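Local coordinates for protein N-alpha-acetyltransferase 35, NatC auxiliary subunit (Saccharomyces cerevisiae, PDB 6YGA) that serves as the large auxiliary subunit of the NatC N-terminal acetyltransferase, which acetylates the N-terminal methionine of L-A virus Gag protein, at residues Ser214-Ile226 with Asn253-Leu266. Residues are numbered along the deposited sequence; the frame is centred on the assembly and turned at random.
Sequences SLHLTMLKHILKI and NANSVNGIFPQLQL
Bends at chi2 (-86°) and chi3 (-67°) curl the chain of Met-219, a selenomethionine, so that successive atoms meet different neighbours. The side chain runs past Ile-260 in the opposite direction, with Met-219 CG 3.5 Å from Ile-260 CG2, while SE lies 3.6 Å from CG1 of Val-257, crossed at about a right angle. SE also looks onto the face of the Phe-261 ring, though not closely, a Met-aromatic contact, and CE meets Leu-266 CD1 tip to tip at 3.6 Å. Towards the start of helix 215-226, Leu-264 spreads its two methyls: CD2 presses on Leu-215 CB at 3.5 Å, and CD1 sits over one face of the His-216 ring. Further along, His-222 is a knob in a hole made by Asn-253, Ser-256, Val-257 and Ile-260. Its CB packs against Val-257 CG2, and Ser-256 CB lies over the ring face, 3.9 Å from the centroid, as a CH-pi contact. A weak bond from ND1 to Thr-218 O may help to set the turn of this ring; Ser-256 OG is bonded to Glu-252 O. Ile-226 CG1 closes the row on Asn-253 CB, 3.6 Å away. Tyr-297 and helix 85-104 flank this packing. The axes of 215-226 and 253-260 come within 9.5 Å, their directions 152° apart: a nearly antiparallel helix pair of a mainly helical scaffold, extended by the following loop, with one knob-into-hole contact at His-222.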
ATOM      1  N   SER B 214      29.861  16.533 -28.680  1.00115.94           N
ATOM      2  CA  SER B 214      29.817  15.083 -28.627  1.00112.43           C
ATOM      3  C   SER B 214      28.471  14.644 -28.070  1.00104.60           C
ATOM      4  O   SER B 214      27.743  15.432 -27.460  1.00101.18           O
ATOM      5  CB  SER B 214      30.956  14.515 -27.767  1.00112.42           C
ATOM      6  OG  SER B 214      30.778  13.130 -27.526  1.00110.78           O
ATOM      7  N   LEU B 215      28.146  13.368 -28.290  1.00101.19           N
ATOM      8  CA  LEU B 215      26.904  12.823 -27.754  1.00 95.37           C
ATOM      9  C   LEU B 215      26.913  12.833 -26.230  1.00 91.90           C
ATOM     10  O   LEU B 215      25.874  13.062 -25.599  1.00 90.64           O
ATOM     11  CB  LEU B 215      26.676  11.409 -28.284  1.00 95.37           C
ATOM     12  CG  LEU B 215      26.001  11.266 -29.650  1.00 97.03           C
ATOM     13  CD1 LEU B 215      25.720   9.802 -29.961  1.00 98.59           C
ATOM     14  CD2 LEU B 215      24.718  12.080 -29.696  1.00 93.63           C
ATOM     15  N   HIS B 216      28.077  12.589 -25.621  1.00 91.22           N
ATOM     16  CA  HIS B 216      28.178  12.670 -24.167  1.00 88.05           C
ATOM     17  C   HIS B 216      27.896  14.085 -23.676  1.00 84.88           C
ATOM     18  O   HIS B 216      27.260  14.272 -22.632  1.00 82.39           O
ATOM     19  CB  HIS B 216      29.561  12.210 -23.702  1.00 92.10           C
ATOM     20  CG  HIS B 216      29.809  10.744 -23.884  1.00 96.62           C
ATOM     21  ND1 HIS B 216      30.182  10.195 -25.093  1.00100.71           N
ATOM     22  CD2 HIS B 216      29.744   9.713 -23.008  1.00 96.05           C
ATOM     23  CE1 HIS B 216      30.334   8.889 -24.953  1.00101.27           C
ATOM     24  NE2 HIS B 216      30.073   8.571 -23.698  1.00 98.46           N
ATOM     25  N   LEU B 217      28.356  15.094 -24.419  1.00 86.76           N
ATOM     26  CA  LEU B 217      28.096  16.475 -24.027  1.00 85.83           C
ATOM     27  C   LEU B 217      26.615  16.809 -24.140  1.00 84.06           C
ATOM     28  O   LEU B 217      26.050  17.459 -23.251  1.00 82.11           O
ATOM     29  CB  LEU B 217      28.926  17.431 -24.879  1.00 88.29           C
ATOM     30  CG  LEU B 217      28.777  18.911 -24.534  1.00 85.73           C
ATOM     31  CD1 LEU B 217      29.404  19.215 -23.181  1.00 83.56           C
ATOM     32  CD2 LEU B 217      29.393  19.767 -25.624  1.00 88.08           C
ATOM     33  N   THR B 218      25.969  16.375 -25.225  1.00 85.09           N
ATOM     34  CA  THR B 218      24.529  16.573 -25.359  1.00 83.17           C
ATOM     35  C   THR B 218      23.779  15.907 -24.213  1.00 81.85           C
ATOM     36  O   THR B 218      22.834  16.480 -23.659  1.00 80.43           O
ATOM     37  CB  THR B 218      24.043  16.026 -26.703  1.00 84.63           C
ATOM     38  OG1 THR B 218      24.901  16.492 -27.752  1.00 87.86           O
ATOM     39  CG2 THR B 218      22.621  16.482 -26.983  1.00 83.68           C
HETATM   40  N   MSE B 219      24.194  14.699 -23.839  1.00 83.00           N
HETATM   41  CA  MSE B 219      23.618  13.987 -22.702  1.00 82.90           C
HETATM   42  C   MSE B 219      23.679  14.810 -21.419  1.00 80.22           C
HETATM   43  O   MSE B 219      22.690  14.927 -20.695  1.00 77.53           O
HETATM   44  CB  MSE B 219      24.344  12.661 -22.490  1.00 88.83           C
HETATM   45  CG  MSE B 219      23.731  11.486 -23.221  1.00 93.55           C
HETATM   46 SE   MSE B 219      22.311  10.660 -22.177  0.64 94.25          SE
HETATM   47  CE  MSE B 219      23.402   9.945 -20.717  1.00 93.49           C
ATOM     48  N   LEU B 220      24.859  15.371 -21.146  1.00 80.45           N
ATOM     49  CA  LEU B 220      25.055  16.121 -19.911  1.00 77.66           C
ATOM     50  C   LEU B 220      24.234  17.406 -19.907  1.00 77.27           C
ATOM     51  O   LEU B 220      23.732  17.823 -18.858  1.00 76.37           O
ATOM     52  CB  LEU B 220      26.540  16.419 -19.713  1.00 78.16           C
ATOM     53  CG  LEU B 220      26.974  16.825 -18.306  1.00 76.21           C
ATOM     54  CD1 LEU B 220      26.459  15.821 -17.291  1.00 73.12           C
ATOM     55  CD2 LEU B 220      28.492  16.935 -18.229  1.00 78.06           C
ATOM     56  N   LYS B 221      24.086  18.047 -21.070  1.00 78.46           N
ATOM     57  CA  LYS B 221      23.229  19.225 -21.159  1.00 78.97           C
ATOM     58  C   LYS B 221      21.780  18.877 -20.839  1.00 76.37           C
ATOM     59  O   LYS B 221      21.106  19.607 -20.101  1.00 75.22           O
ATOM     60  CB  LYS B 221      23.335  19.851 -22.550  1.00 83.74           C
ATOM     61  CG  LYS B 221      24.724  20.362 -22.916  1.00 89.08           C
ATOM     62  CD  LYS B 221      24.727  20.988 -24.305  1.00 93.99           C
ATOM     63  CE  LYS B 221      23.750  22.152 -24.390  1.00 94.64           C
ATOM     64  NZ  LYS B 221      23.607  22.663 -25.784  1.00 97.19           N
ATOM     65  N   HIS B 222      21.280  17.763 -21.379  1.00 74.97           N
ATOM     66  CA  HIS B 222      19.898  17.377 -21.105  1.00 70.55           C
ATOM     67  C   HIS B 222      19.720  16.952 -19.654  1.00 68.57           C
ATOM     68  O   HIS B 222      18.694  17.255 -19.035  1.00 66.88           O
ATOM     69  CB  HIS B 222      19.457  16.255 -22.046  1.00 71.03           C
ATOM     70  CG  HIS B 222      19.092  16.722 -23.421  1.00 73.73           C
ATOM     71  ND1 HIS B 222      19.820  16.378 -24.540  1.00 76.84           N
ATOM     72  CD2 HIS B 222      18.074  17.500 -23.860  1.00 74.12           C
ATOM     73  CE1 HIS B 222      19.269  16.928 -25.608  1.00 78.74           C
ATOM     74  NE2 HIS B 222      18.208  17.614 -25.223  1.00 76.47           N
ATOM     75  N   ILE B 223      20.703  16.238 -19.099  1.00 69.78           N
ATOM     76  CA  ILE B 223      20.645  15.845 -17.693  1.00 67.09           C
ATOM     77  C   ILE B 223      20.556  17.077 -16.802  1.00 68.35           C
ATOM     78  O   ILE B 223      19.741  17.140 -15.874  1.00 69.02           O
ATOM     79  CB  ILE B 223      21.863  14.973 -17.332  1.00 65.34           C
ATOM     80  CG1 ILE B 223      21.718  13.573 -17.928  1.00 65.56           C
ATOM     81  CG2 ILE B 223      22.046  14.894 -15.828  1.00 62.52           C
ATOM     82  CD1 ILE B 223      22.911  12.680 -17.670  1.00 66.24           C
ATOM     83  N   LEU B 224      21.385  18.085 -17.087  1.00 69.64           N
ATOM     84  CA  LEU B 224      21.394  19.298 -16.276  1.00 70.39           C
ATOM     85  C   LEU B 224      20.041  20.002 -16.311  1.00 68.97           C
ATOM     86  O   LEU B 224      19.547  20.463 -15.276  1.00 68.12           O
ATOM     87  CB  LEU B 224      22.501  20.236 -16.756  1.00 75.10           C
ATOM     88  CG  LEU B 224      23.322  20.940 -15.675  1.00 78.73           C
ATOM     89  CD1 LEU B 224      24.014  19.925 -14.808  1.00 78.64           C
ATOM     90  CD2 LEU B 224      24.347  21.851 -16.298  1.00 83.32           C
ATOM     91  N   LYS B 225      19.424  20.092 -17.492  1.00 67.68           N
ATOM     92  CA  LYS B 225      18.129  20.759 -17.592  1.00 64.65           C
ATOM     93  C   LYS B 225      17.033  19.940 -16.921  1.00 61.48           C
ATOM     94  O   LYS B 225      16.087  20.505 -16.360  1.00 58.95           O
ATOM     95  CB  LYS B 225      17.776  21.022 -19.053  1.00 63.28           C
ATOM     96  CG  LYS B 225      18.693  21.998 -19.769  1.00 64.36           C
ATOM     97  CD  LYS B 225      18.206  22.247 -21.189  1.00 65.58           C
ATOM     98  CE  LYS B 225      19.023  23.326 -21.880  1.00 70.14           C
ATOM     99  NZ  LYS B 225      18.530  23.609 -23.258  1.00 73.51           N
ATOM    100  N   ILE B 226      17.139  18.609 -16.979  1.00 60.94           N
ATOM    101  CA  ILE B 226      16.183  17.751 -16.280  1.00 57.27           C
ATOM    102  C   ILE B 226      16.237  18.017 -14.781  1.00 55.89           C
ATOM    103  O   ILE B 226      15.203  18.165 -14.119  1.00 53.82           O
ATOM    104  CB  ILE B 226      16.451  16.267 -16.601  1.00 55.57           C
ATOM    105  CG1 ILE B 226      15.963  15.913 -18.007  1.00 56.40           C
ATOM    106  CG2 ILE B 226      15.785  15.361 -15.577  1.00 51.09           C
ATOM    107  CD1 ILE B 226      16.168  14.454 -18.369  1.00 55.58           C
ATOM    108  N   ASN B 253      13.127  16.863 -22.679  1.00 68.60           N
ATOM    109  CA  ASN B 253      14.500  16.441 -22.430  1.00 70.75           C
ATOM    110  C   ASN B 253      14.579  14.948 -22.140  1.00 68.35           C
ATOM    111  O   ASN B 253      15.544  14.286 -22.541  1.00 68.98           O
ATOM    112  CB  ASN B 253      15.097  17.249 -21.281  1.00 72.11           C
ATOM    113  CG  ASN B 253      15.340  18.693 -21.658  1.00 75.21           C
ATOM    114  OD1 ASN B 253      14.518  19.317 -22.328  1.00 75.66           O
ATOM    115  ND2 ASN B 253      16.481  19.225 -21.252  1.00 77.46           N
ATOM    116  N   ALA B 254      13.577  14.397 -21.451  1.00 65.03           N
ATOM    117  CA  ALA B 254      13.561  12.957 -21.219  1.00 63.43           C
ATOM    118  C   ALA B 254      13.406  12.193 -22.529  1.00 66.20           C
ATOM    119  O   ALA B 254      14.007  11.129 -22.710  1.00 69.78           O
ATOM    120  CB  ALA B 254      12.444  12.591 -20.242  1.00 59.58           C
ATOM    121  N   ASN B 255      12.610  12.728 -23.459  1.00 66.52           N
ATOM    122  CA  ASN B 255      12.451  12.080 -24.758  1.00 69.52           C
ATOM    123  C   ASN B 255      13.737  12.140 -25.572  1.00 70.73           C
ATOM    124  O   ASN B 255      14.090  11.173 -26.257  1.00 70.45           O
ATOM    125  CB  ASN B 255      11.299  12.721 -25.534  1.00 73.41           C
ATOM    126  CG  ASN B 255       9.957  12.086 -25.221  1.00 76.86           C
ATOM    127  OD1 ASN B 255       9.857  10.871 -25.049  1.00 80.42           O
ATOM    128  ND2 ASN B 255       8.916  12.907 -25.148  1.00 77.14           N
ATOM    129  N   SER B 256      14.450  13.269 -25.516  1.00 71.16           N
ATOM    130  CA  SER B 256      15.689  13.393 -26.277  1.00 75.01           C
ATOM    131  C   SER B 256      16.751  12.432 -25.758  1.00 74.87           C
ATOM    132  O   SER B 256      17.503  11.845 -26.544  1.00 76.41           O
ATOM    133  CB  SER B 256      16.195  14.835 -26.225  1.00 75.93           C
ATOM    134  OG  SER B 256      15.227  15.734 -26.736  1.00 75.67           O
ATOM    135  N   VAL B 257      16.818  12.249 -24.437  1.00 72.46           N
ATOM    136  CA  VAL B 257      17.803  11.340 -23.858  1.00 72.66           C
ATOM    137  C   VAL B 257      17.505   9.900 -24.259  1.00 72.79           C
ATOM    138  O   VAL B 257      18.422   9.116 -24.529  1.00 74.22           O
ATOM    139  CB  VAL B 257      17.849  11.512 -22.329  1.00 72.46           C
ATOM    140  CG1 VAL B 257      18.748  10.468 -21.694  1.00 72.50           C
ATOM    141  CG2 VAL B 257      18.340  12.902 -21.975  1.00 74.65           C
ATOM    142  N   ASN B 258      16.221   9.534 -24.324  1.00 70.93           N
ATOM    143  CA  ASN B 258      15.864   8.161 -24.674  1.00 71.10           C
ATOM    144  C   ASN B 258      16.365   7.788 -26.066  1.00 72.34           C
ATOM    145  O   ASN B 258      16.827   6.661 -26.285  1.00 71.75           O
ATOM    146  CB  ASN B 258      14.352   7.965 -24.571  1.00 71.66           C
ATOM    147  CG  ASN B 258      13.871   7.875 -23.132  1.00 71.47           C
ATOM    148  OD1 ASN B 258      14.635   7.522 -22.231  1.00 71.05           O
ATOM    149  ND2 ASN B 258      12.600   8.191 -22.909  1.00 71.05           N
ATOM    150  N   GLY B 259      16.285   8.716 -27.021  1.00 75.99           N
ATOM    151  CA  GLY B 259      16.850   8.460 -28.335  1.00 81.34           C
ATOM    152  C   GLY B 259      18.362   8.420 -28.345  1.00 81.74           C
ATOM    153  O   GLY B 259      18.956   7.851 -29.268  1.00 84.64           O
ATOM    154  N   ILE B 260      18.996   9.010 -27.332  1.00 79.53           N
ATOM    155  CA  ILE B 260      20.452   9.027 -27.255  1.00 80.41           C
ATOM    156  C   ILE B 260      20.981   7.735 -26.639  1.00 80.91           C
ATOM    157  O   ILE B 260      22.071   7.278 -27.000  1.00 82.60           O
ATOM    158  CB  ILE B 260      20.918  10.269 -26.471  1.00 78.86           C
ATOM    159  CG1 ILE B 260      20.581  11.554 -27.233  1.00 81.01           C
ATOM    160  CG2 ILE B 260      22.403  10.225 -26.213  1.00 79.01           C
ATOM    161  CD1 ILE B 260      21.126  12.809 -26.570  1.00 80.68           C
ATOM    162  N   PHE B 261      20.219   7.122 -25.730  1.00 81.41           N
ATOM    163  CA  PHE B 261      20.658   5.911 -25.035  1.00 84.32           C
ATOM    164  C   PHE B 261      21.191   4.815 -25.953  1.00 86.95           C
ATOM    165  O   PHE B 261      22.288   4.303 -25.681  1.00 87.40           O
ATOM    166  CB  PHE B 261      19.514   5.360 -24.174  1.00 84.62           C
ATOM    167  CG  PHE B 261      19.488   5.900 -22.780  1.00 85.47           C
ATOM    168  CD1 PHE B 261      20.568   5.714 -21.933  1.00 87.20           C
ATOM    169  CD2 PHE B 261      18.380   6.579 -22.308  1.00 84.87           C
ATOM    170  CE1 PHE B 261      20.547   6.207 -20.643  1.00 86.37           C
ATOM    171  CE2 PHE B 261      18.351   7.072 -21.018  1.00 84.41           C
ATOM    172  CZ  PHE B 261      19.437   6.887 -20.184  1.00 85.02           C
ATOM    173  N   PRO B 262      20.497   4.397 -27.019  1.00 89.34           N
ATOM    174  CA  PRO B 262      21.055   3.305 -27.832  1.00 93.25           C
ATOM    175  C   PRO B 262      22.351   3.671 -28.531  1.00 96.06           C
ATOM    176  O   PRO B 262      23.119   2.770 -28.889  1.00 97.61           O
ATOM    177  CB  PRO B 262      19.935   3.011 -28.840  1.00 94.54           C
ATOM    178  CG  PRO B 262      19.188   4.284 -28.946  1.00 93.03           C
ATOM    179  CD  PRO B 262      19.200   4.852 -27.556  1.00 89.00           C
ATOM    180  N   GLN B 263      22.635   4.962 -28.722  1.00 97.69           N
ATOM    181  CA  GLN B 263      23.748   5.358 -29.576  1.00103.18           C
ATOM    182  C   GLN B 263      25.095   5.317 -28.869  1.00108.36           C
ATOM    183  O   GLN B 263      26.127   5.268 -29.547  1.00111.63           O
ATOM    184  CB  GLN B 263      23.518   6.763 -30.145  1.00100.55           C
ATOM    185  CG  GLN B 263      22.231   6.914 -30.940  1.00 98.72           C
ATOM    186  CD  GLN B 263      22.245   8.126 -31.855  1.00100.10           C
ATOM    187  OE1 GLN B 263      23.300   8.545 -32.335  1.00102.04           O
ATOM    188  NE2 GLN B 263      21.070   8.694 -32.103  1.00 99.75           N
ATOM    189  N   LEU B 264      25.119   5.322 -27.539  1.00111.34           N
ATOM    190  CA  LEU B 264      26.378   5.375 -26.813  1.00117.22           C
ATOM    191  C   LEU B 264      26.330   4.465 -25.595  1.00118.88           C
ATOM    192  O   LEU B 264      25.262   4.075 -25.113  1.00115.92           O
ATOM    193  CB  LEU B 264      26.721   6.810 -26.393  1.00117.58           C
ATOM    194  CG  LEU B 264      25.737   7.575 -25.510  1.00113.54           C
ATOM    195  CD1 LEU B 264      26.162   7.515 -24.062  1.00110.25           C
ATOM    196  CD2 LEU B 264      25.671   9.007 -25.970  1.00115.04           C
ATOM    197  N   GLN B 265      27.520   4.136 -25.103  1.00126.10           N
ATOM    198  CA  GLN B 265      27.707   3.248 -23.967  1.00125.82           C
ATOM    199  C   GLN B 265      28.278   4.048 -22.805  1.00122.27           C
ATOM    200  O   GLN B 265      29.236   4.809 -22.983  1.00123.53           O
ATOM    201  CB  GLN B 265      28.644   2.096 -24.333  1.00133.73           C
ATOM    202  CG  GLN B 265      28.490   0.850 -23.480  1.00138.38           C
ATOM    203  CD  GLN B 265      27.203   0.102 -23.766  1.00141.07           C
ATOM    204  OE1 GLN B 265      26.536   0.352 -24.770  1.00144.85           O
ATOM    205  NE2 GLN B 265      26.847  -0.821 -22.882  1.00140.91           N
ATOM    206  N   LEU B 266      27.695   3.868 -21.622  1.00113.25           N
ATOM    207  CA  LEU B 266      28.065   4.616 -20.428  1.00105.26           C
ATOM    208  C   LEU B 266      28.614   3.678 -19.366  1.00101.72           C
ATOM    209  O   LEU B 266      28.014   2.635 -19.082  1.00101.83           O
ATOM    210  CB  LEU B 266      26.866   5.370 -19.862  1.00 99.25           C
ATOM    211  CG  LEU B 266      26.319   6.514 -20.702  1.00 97.68           C
ATOM    212  CD1 LEU B 266      24.827   6.638 -20.479  1.00 94.36           C
ATOM    213  CD2 LEU B 266      27.029   7.807 -20.347  1.00 98.20           C
TER